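Local structure of tetraacyldisaccharide 4'-kinase (Aquifex aeolicus, 4ITM) at residues A[152-157]-A[184-189]; A[202-207]-A[296-301]. The protein probably transfers the gamma-phosphate of ATP to the 4'-position of a tetraacyldisaccharide 1-phosphate, forming lipid IVA. All coordinates share one frame; numbering follows the deposited sequence.

After helix 7-25, strand 38-43 and helix 51-61, among others, the chain enters strand 150-156, wanders through 26 residues with almost no regular structure, and returns alongside it as strand 182-186; contact 1 closes that loop. Strand 201-212 comes next and lies beside 182-186, with Leu-185 N probably bonded to Phe-202 O. Contact 2 closes a far longer loop of 88 residues, containing helix 238-247 and strands 229-234, 252-258 and 275-277, before strand 291-300 comes back antiparallel to 201-212. The two loops follow in series, neither nesting nor crossing. Both contacts touch ATP, and the salt bridge from Glu-189 to Arg-206 joins them on the nucleotide side.

Contact 1: residues A[152-157]-A[184-189]. With ATP (adenosine-5'-triphosphate), chain B.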
loop_
_atom_site.group_PDB
_atom_site.type_symbol
_atom_site.label_atom_id
_atom_site.label_comp_id
_atom_site.label_asym_id
_atom_site.label_seq_id
_atom_site.Cartn_x
_atom_site.Cartn_y
_atom_site.Cartn_z
ATOM N N ILE A 152 -7.674 9.814 4.969
ATOM C CA ILE A 152 -6.587 9.404 5.850
ATOM C C ILE A 152 -5.218 9.625 5.179
ATOM O O ILE A 152 -4.997 9.190 4.061
ATOM C CB ILE A 152 -6.741 7.939 6.271
ATOM C CG1 ILE A 152 -8.102 7.707 6.947
ATOM C CG2 ILE A 152 -5.587 7.522 7.204
ATOM C CD1 ILE A 152 -8.343 6.230 7.315
ATOM N N LEU A 153 -4.313 10.328 5.853
ATOM C CA LEU A 153 -2.990 10.587 5.277
ATOM C C LEU A 153 -1.914 9.885 6.103
ATOM O O LEU A 153 -1.857 10.062 7.321
ATOM C CB LEU A 153 -2.703 12.100 5.209
ATOM C CG LEU A 153 -1.302 12.511 4.722
ATOM C CD1 LEU A 153 -1.110 12.096 3.275
ATOM C CD2 LEU A 153 -1.048 14.032 4.889
ATOM N N LEU A 154 -1.073 9.086 5.440
ATOM C CA LEU A 154 0.062 8.439 6.098
ATOM C C LEU A 154 1.255 9.363 6.017
ATOM O O LEU A 154 1.544 9.935 4.974
ATOM C CB LEU A 154 0.437 7.123 5.419
ATOM C CG LEU A 154 -0.663 6.103 5.134
ATOM C CD1 LEU A 154 -0.082 4.966 4.352
ATOM C CD2 LEU A 154 -1.273 5.597 6.412
ATOM N N LEU A 155 1.983 9.457 7.110
ATOM C CA LEU A 155 3.095 10.372 7.208
ATOM C C LEU A 155 4.203 9.650 7.947
ATOM O O LEU A 155 3.965 9.068 9.012
ATOM C CB LEU A 155 2.646 11.598 8.004
ATOM C CG LEU A 155 3.249 12.947 7.654
ATOM C CD1 LEU A 155 2.964 13.281 6.209
ATOM C CD2 LEU A 155 2.665 13.991 8.580
ATOM N N LYS A 156 5.406 9.667 7.380
ATOM C CA LYS A 156 6.580 9.154 8.083
ATOM C C LYS A 156 7.493 10.329 8.401
ATOM O O LYS A 156 7.442 11.354 7.718
ATOM C CB LYS A 156 7.319 8.094 7.258
ATOM C CG LYS A 156 7.809 8.556 5.890
ATOM C CD LYS A 156 8.564 7.426 5.181
ATOM C CE LYS A 156 9.043 7.827 3.792
ATOM N NZ LYS A 156 7.911 8.214 2.904
ATOM N N LYS A 157 8.299 10.191 9.451
ATOM C CA LYS A 157 9.154 11.286 9.919
ATOM C C LYS A 157 9.952 11.927 8.784
ATOM O O LYS A 157 10.060 13.149 8.696
ATOM C CB LYS A 157 10.106 10.793 11.012
ATOM C CG LYS A 157 10.985 11.880 11.605
ATOM C CD LYS A 157 12.162 11.273 12.371
ATOM C CE LYS A 157 12.968 12.342 13.127
ATOM N NZ LYS A 157 14.080 11.728 13.912
ATOM N N VAL A 184 -1.953 9.064 10.148
ATOM C CA VAL A 184 -1.393 7.825 10.660
ATOM C C VAL A 184 0.111 7.962 10.557
ATOM O O VAL A 184 0.644 8.150 9.464
ATOM C CB VAL A 184 -1.894 6.609 9.858
ATOM C CG1 VAL A 184 -1.234 5.323 10.355
ATOM C CG2 VAL A 184 -3.406 6.519 9.967
ATOM N N LEU A 185 0.794 7.925 11.694
ATOM C CA LEU A 185 2.237 8.132 11.693
ATOM C C LEU A 185 2.947 6.794 11.521
ATOM O O LEU A 185 2.802 5.892 12.353
ATOM C CB LEU A 185 2.680 8.842 12.973
ATOM C CG LEU A 185 1.949 10.161 13.267
ATOM C CD1 LEU A 185 2.605 10.903 14.427
ATOM C CD2 LEU A 185 1.874 11.065 12.037
ATOM N N THR A 186 3.703 6.671 10.433
ATOM C CA THR A 186 4.287 5.391 10.044
ATOM C C THR A 186 5.810 5.340 10.096
ATOM O O THR A 186 6.479 6.329 10.415
ATOM C CB THR A 186 3.850 4.970 8.629
ATOM O OG1 THR A 186 4.453 5.838 7.661
ATOM C CG2 THR A 186 2.329 5.017 8.501
ATOM N N TYR A 187 6.339 4.163 9.772
ATOM C CA TYR A 187 7.757 3.861 9.938
ATOM C C TYR A 187 8.225 4.057 11.393
ATOM O O TYR A 187 9.351 4.458 11.646
ATOM C CB TYR A 187 8.606 4.657 8.940
ATOM C CG TYR A 187 8.587 4.070 7.543
ATOM C CD1 TYR A 187 7.389 3.929 6.834
ATOM C CD2 TYR A 187 9.764 3.646 6.934
ATOM C CE1 TYR A 187 7.369 3.373 5.552
ATOM C CE2 TYR A 187 9.762 3.098 5.658
ATOM C CZ TYR A 187 8.569 2.967 4.971
ATOM O OH TYR A 187 8.587 2.426 3.710
ATOM N N GLN A 188 7.345 3.749 12.344
ATOM C CA GLN A 188 7.651 3.892 13.765
ATOM C C GLN A 188 8.767 2.944 14.198
ATOM O O GLN A 188 9.604 3.300 15.021
ATOM C CB GLN A 188 6.405 3.624 14.611
ATOM C CG GLN A 188 5.277 4.648 14.425
ATOM C CD GLN A 188 5.640 6.003 15.005
ATOM O OE1 GLN A 188 6.535 6.105 15.838
ATOM N NE2 GLN A 188 4.956 7.052 14.554
ATOM N N GLU A 189 8.768 1.739 13.633
ATOM C CA GLU A 189 9.727 0.707 14.004
ATOM C C GLU A 189 11.174 1.193 13.811
ATOM O O GLU A 189 12.011 1.044 14.701
ATOM C CB GLU A 189 9.465 -0.589 13.210
ATOM C CG GLU A 189 8.026 -1.133 13.298
ATOM C CD GLU A 189 7.084 -0.565 12.229
ATOM O OE1 GLU A 189 5.871 -0.858 12.294
ATOM O OE2 GLU A 189 7.547 0.159 11.322
HETATM P PG ATP B . 4.069 0.007 0.375
HETATM O O1G ATP B . 4.169 1.464 0.023
HETATM O O2G ATP B . 2.726 -0.469 0.863
HETATM O O3G ATP B . 4.692 -0.919 -0.646
HETATM P PB ATP B . 6.434 0.457 1.944
HETATM O O1B ATP B . 6.330 1.706 2.793
HETATM O O2B ATP B . 7.193 0.539 0.650
HETATM O O3B ATP B . 4.993 -0.211 1.681
HETATM P PA ATP B . 6.645 -1.422 4.163
HETATM O O1A ATP B . 7.918 -1.360 4.966
HETATM O O2A ATP B . 5.384 -0.877 4.773
HETATM O O3A ATP B . 7.119 -0.711 2.796
HETATM O "O5'" ATP B . 6.390 -2.960 3.720
HETATM C "C5'" ATP B . 7.239 -3.551 2.726
HETATM C "C4'" ATP B . 6.475 -4.471 1.773
HETATM O "O4'" ATP B . 5.975 -5.639 2.439
HETATM C "C3'" ATP B . 5.273 -3.789 1.134
HETATM O "O3'" ATP B . 5.655 -3.113 -0.070
HETATM C "C2'" ATP B . 4.278 -4.930 0.936
HETATM O "O2'" ATP B . 4.547 -5.665 -0.262
HETATM C "C1'" ATP B . 4.622 -5.906 2.046
HETATM N N9 ATP B . 3.816 -5.706 3.271
HETATM C C8 ATP B . 3.326 -4.535 3.733
HETATM N N7 ATP B . 2.669 -4.704 4.899
HETATM C C5 ATP B . 2.748 -6.022 5.203
HETATM C C6 ATP B . 2.269 -6.882 6.308
HETATM N N6 ATP B . 1.560 -6.354 7.341
HETATM N N1 ATP B . 2.560 -8.208 6.235
HETATM C C2 ATP B . 3.276 -8.734 5.216
HETATM N N3 ATP B . 3.742 -8.014 4.181
HETATM C C4 ATP B . 3.512 -6.676 4.131
HETATM O O HOH W 1 8.938 7.690 10.642
#
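Lys-156 and Tyr-187 are brought together by their first torsions: CG of Lys-156 takes the position between its backbone N and carbonyl carbon (chi1 58°), while CG of Tyr-187 lies anti to its own carbonyl carbon (chi1 -78°), and the two side chains rise alongside each other, pointing the same way. They stand where two neighbouring parallel strands of the P-loop NTPase fold run out toward the nucleotide. Lys-156 CD rests over the middle of the Tyr-187 ring, a CH-pi contact 4.1 Å from its centroid. Beyond CD the chain bends away from the ring, and NZ is hydrogen-bonded to Ser-49 OG and Gly-48 O of the P-loop and salt-bridged to Asp-159; its own attraction to the ring is weak at most. At the ring's edge, Tyr-187 OH donates to O1B of the ATP beta-phosphate at 2.5 Å. With an alanine here, the phosphate oxygen O1B is likely to lose this donor, and Lys-156 CD the ring face it packs on. Behind this pair the strands are joined by Val-184 N to Leu-153 O, Leu-155 N to Val-184 O and Thr-186 N to Leu-155 O, the last the shortest at 2.8 Å. Toward helix 51-61, Leu-154 and Val-184 lie side by side, CD2 of the leucine 3.6 Å from CB of the valine, and Ile-152 CG2 meets Val-184 CG2 at 3.7 Å; Phe-54 of the helix packs on all three residues. Thr-186 OG1 is turned to the P-loop as well, hydrogen-bonded to Ser-49 O. On the opposite face Leu-155 CB meets Leu-185 CD2 at 4.1 Å. A water takes the N-H of Lys-157 at 2.8 Å and probably bridges it to Thr-186 O.

Contact 2: residues A[202-207]-A[296-301]; sequences FKMFRE and FKVKLE. With ATP (adenosine-5'-triphosphate), chain B.
Leu-300 presses its forked end between two side chains of the facing strand: CD2 lies 3.5 Å from Phe-202 CB, and CD1 fits against Met-204 CB at 3.8 Å. Next along this face Met-204 crosses Val-298 obliquely, SD against CG1 at 3.8 Å. The methionine then bends at its last torsion (chi3 86°), which lays CE over one face of the Arg-206 guanidinium, toward its rim. Arg-206, salt-bridged through NE to Glu-189, directs NH1 to ATP O2A at 3.0 Å in the guanidinium plane. Ser-53 and Tyr-57 of helix 51-61 pack on Met-204, Val-298 and Leu-300, while Leu-306 of helix 304-312 packs on Phe-202 and Leu-300. The other methyl of Val-298, CG2, bulges toward the adenine, 3.4 Å from ATP N6. On the opposite face Glu-207 and Lys-299 cross at about a right angle, OE1 and NZ forming a salt bridge at 2.8 Å with the amine 31° out of the carboxylate plane. Phe-296 grips the adenine with its backbone: its N donates to N1, and its O accepts from N6 at 2.7 Å. Antiparallel strands held by paired backbone bonds thus form one wall of the nucleotide site of this P-loop kinase, reading the adenine edge and holding the alpha-phosphate.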
loop_
_atom_site.group_PDB
_atom_site.type_symbol
_atom_site.label_atom_id
_atom_site.label_comp_id
_atom_site.label_asym_id
_atom_site.label_seq_id
_atom_site.Cartn_x
_atom_site.Cartn_y
_atom_site.Cartn_z
ATOM N N PHE A 202 -2.670 8.815 14.806
ATOM C CA PHE A 202 -2.502 7.446 15.269
ATOM C C PHE A 202 -1.165 6.898 14.797
ATOM O O PHE A 202 -0.857 6.951 13.607
ATOM C CB PHE A 202 -3.643 6.564 14.718
ATOM C CG PHE A 202 -5.015 7.156 14.920
ATOM C CD1 PHE A 202 -5.548 8.037 13.987
ATOM C CD2 PHE A 202 -5.755 6.861 16.061
ATOM C CE1 PHE A 202 -6.803 8.612 14.184
ATOM C CE2 PHE A 202 -7.019 7.422 16.262
ATOM C CZ PHE A 202 -7.543 8.303 15.318
ATOM N N LYS A 203 -0.375 6.363 15.720
ATOM C CA LYS A 203 0.854 5.673 15.339
ATOM C C LYS A 203 0.559 4.244 14.874
ATOM O O LYS A 203 -0.187 3.512 15.519
ATOM C CB LYS A 203 1.851 5.629 16.497
ATOM C CG LYS A 203 2.349 6.987 16.991
ATOM C CD LYS A 203 3.537 6.779 17.929
ATOM C CE LYS A 203 3.815 7.994 18.778
ATOM N NZ LYS A 203 4.812 7.676 19.853
ATOM N N MET A 204 1.161 3.856 13.758
ATOM C CA MET A 204 1.034 2.506 13.232
ATOM C C MET A 204 2.272 1.661 13.585
ATOM O O MET A 204 3.410 2.137 13.480
ATOM C CB MET A 204 0.859 2.557 11.709
ATOM C CG MET A 204 0.712 1.185 11.069
ATOM S SD MET A 204 0.305 1.219 9.315
ATOM C CE MET A 204 1.938 1.341 8.596
ATOM N N PHE A 205 2.041 0.417 14.000
ATOM C CA PHE A 205 3.124 -0.538 14.268
ATOM C C PHE A 205 2.871 -1.861 13.570
ATOM O O PHE A 205 1.718 -2.288 13.419
ATOM C CB PHE A 205 3.301 -0.812 15.771
ATOM C CG PHE A 205 3.686 0.397 16.565
ATOM C CD1 PHE A 205 2.712 1.276 17.032
ATOM C CD2 PHE A 205 5.018 0.671 16.832
ATOM C CE1 PHE A 205 3.060 2.398 17.767
ATOM C CE2 PHE A 205 5.381 1.799 17.560
ATOM C CZ PHE A 205 4.398 2.663 18.028
ATOM N N ARG A 206 3.953 -2.507 13.152
ATOM C CA ARG A 206 3.870 -3.849 12.601
ATOM C C ARG A 206 4.561 -4.814 13.551
ATOM O O ARG A 206 5.555 -4.461 14.184
ATOM C CB ARG A 206 4.525 -3.925 11.216
ATOM C CG ARG A 206 3.598 -3.608 10.043
ATOM C CD ARG A 206 3.207 -2.128 10.009
ATOM N NE ARG A 206 4.385 -1.267 9.901
ATOM C CZ ARG A 206 5.027 -1.012 8.763
ATOM N NH1 ARG A 206 4.613 -1.546 7.614
ATOM N NH2 ARG A 206 6.082 -0.215 8.773
ATOM N N GLU A 207 4.034 -6.034 13.651
ATOM C CA GLU A 207 4.667 -7.071 14.453
ATOM C C GLU A 207 4.615 -8.411 13.722
ATOM O O GLU A 207 3.594 -8.778 13.135
ATOM C CB GLU A 207 3.989 -7.198 15.818
ATOM C CG GLU A 207 4.122 -5.972 16.701
ATOM C CD GLU A 207 3.271 -6.059 17.958
ATOM O OE1 GLU A 207 2.406 -6.957 18.040
ATOM O OE2 GLU A 207 3.471 -5.226 18.865
ATOM N N PHE A 296 3.109 -9.804 8.702
ATOM C CA PHE A 296 3.133 -8.960 9.898
ATOM C C PHE A 296 1.732 -8.494 10.270
ATOM O O PHE A 296 0.965 -8.056 9.402
ATOM C CB PHE A 296 4.023 -7.727 9.681
ATOM C CG PHE A 296 5.477 -8.049 9.538
ATOM C CD1 PHE A 296 6.004 -8.406 8.305
ATOM C CD2 PHE A 296 6.324 -7.999 10.637
ATOM C CE1 PHE A 296 7.340 -8.709 8.174
ATOM C CE2 PHE A 296 7.669 -8.297 10.507
ATOM C CZ PHE A 296 8.175 -8.659 9.277
ATOM N N LYS A 297 1.410 -8.580 11.556
ATOM C CA LYS A 297 0.183 -7.985 12.085
ATOM C C LYS A 297 0.352 -6.477 12.064
ATOM O O LYS A 297 1.457 -5.965 12.276
ATOM C CB LYS A 297 -0.089 -8.436 13.526
ATOM C CG LYS A 297 -0.403 -9.919 13.709
ATOM C CD LYS A 297 -0.635 -10.257 15.189
ATOM C CE LYS A 297 -0.879 -11.753 15.420
ATOM N NZ LYS A 297 -2.101 -12.256 14.731
ATOM N N VAL A 298 -0.736 -5.765 11.788
ATOM C CA VAL A 298 -0.697 -4.307 11.755
ATOM C C VAL A 298 -1.559 -3.741 12.872
ATOM O O VAL A 298 -2.727 -4.107 13.000
ATOM C CB VAL A 298 -1.183 -3.774 10.410
ATOM C CG1 VAL A 298 -1.032 -2.239 10.346
ATOM C CG2 VAL A 298 -0.412 -4.445 9.291
ATOM N N LYS A 299 -0.976 -2.872 13.691
ATOM C CA LYS A 299 -1.698 -2.296 14.827
ATOM C C LYS A 299 -1.626 -0.760 14.893
ATOM O O LYS A 299 -0.611 -0.157 14.544
ATOM C CB LYS A 299 -1.192 -2.890 16.148
ATOM C CG LYS A 299 -1.359 -4.394 16.263
ATOM C CD LYS A 299 -0.761 -4.917 17.566
ATOM C CE LYS A 299 -0.919 -6.434 17.680
ATOM N NZ LYS A 299 -0.277 -6.979 18.918
ATOM N N LEU A 300 -2.711 -0.148 15.358
ATOM C CA LEU A 300 -2.750 1.282 15.597
ATOM C C LEU A 300 -2.925 1.578 17.079
ATOM O O LEU A 300 -3.826 1.053 17.742
ATOM C CB LEU A 300 -3.874 1.947 14.789
ATOM C CG LEU A 300 -3.433 2.799 13.592
ATOM C CD1 LEU A 300 -2.854 1.924 12.469
ATOM C CD2 LEU A 300 -4.618 3.619 13.094
ATOM N N GLU A 301 -2.047 2.426 17.593
ATOM C CA GLU A 301 -2.112 2.840 18.979
ATOM C C GLU A 301 -3.330 3.755 19.188
ATOM O O GLU A 301 -3.610 4.628 18.357
ATOM C CB GLU A 301 -0.796 3.518 19.369
ATOM C CG GLU A 301 -0.818 4.295 20.666
ATOM C CD GLU A 301 0.491 5.035 20.909
ATOM O OE1 GLU A 301 0.524 6.274 20.729
ATOM O OE2 GLU A 301 1.486 4.378 21.278
HETATM P PG ATP B . 4.069 0.007 0.375
HETATM O O1G ATP B . 4.169 1.464 0.023
HETATM O O2G ATP B . 2.726 -0.469 0.863
HETATM O O3G ATP B . 4.692 -0.919 -0.646
HETATM P PB ATP B . 6.434 0.457 1.944
HETATM O O1B ATP B . 6.330 1.706 2.793
HETATM O O2B ATP B . 7.193 0.539 0.650
HETATM O O3B ATP B . 4.993 -0.211 1.681
HETATM P PA ATP B . 6.645 -1.422 4.163
HETATM O O1A ATP B . 7.918 -1.360 4.966
HETATM O O2A ATP B . 5.384 -0.877 4.773
HETATM O O3A ATP B . 7.119 -0.711 2.796
HETATM O "O5'" ATP B . 6.390 -2.960 3.720
HETATM C "C5'" ATP B . 7.239 -3.551 2.726
HETATM C "C4'" ATP B . 6.475 -4.471 1.773
HETATM O "O4'" ATP B . 5.975 -5.639 2.439
HETATM C "C3'" ATP B . 5.273 -3.789 1.134
HETATM O "O3'" ATP B . 5.655 -3.113 -0.070
HETATM C "C2'" ATP B . 4.278 -4.930 0.936
HETATM O "O2'" ATP B . 4.547 -5.665 -0.262
HETATM C "C1'" ATP B . 4.622 -5.906 2.046
HETATM N N9 ATP B . 3.816 -5.706 3.271
HETATM C C8 ATP B . 3.326 -4.535 3.733
HETATM N N7 ATP B . 2.669 -4.704 4.899
HETATM C C5 ATP B . 2.748 -6.022 5.203
HETATM C C6 ATP B . 2.269 -6.882 6.308
HETATM N N6 ATP B . 1.560 -6.354 7.341
HETATM N N1 ATP B . 2.560 -8.208 6.235
HETATM C C2 ATP B . 3.276 -8.734 5.216
HETATM N N3 ATP B . 3.742 -8.014 4.181
HETATM C C4 ATP B . 3.512 -6.676 4.131
HETATM O O HOH W 2 -0.900 7.183 18.421
HETATM O O HOH W 3 2.328 7.640 22.056
#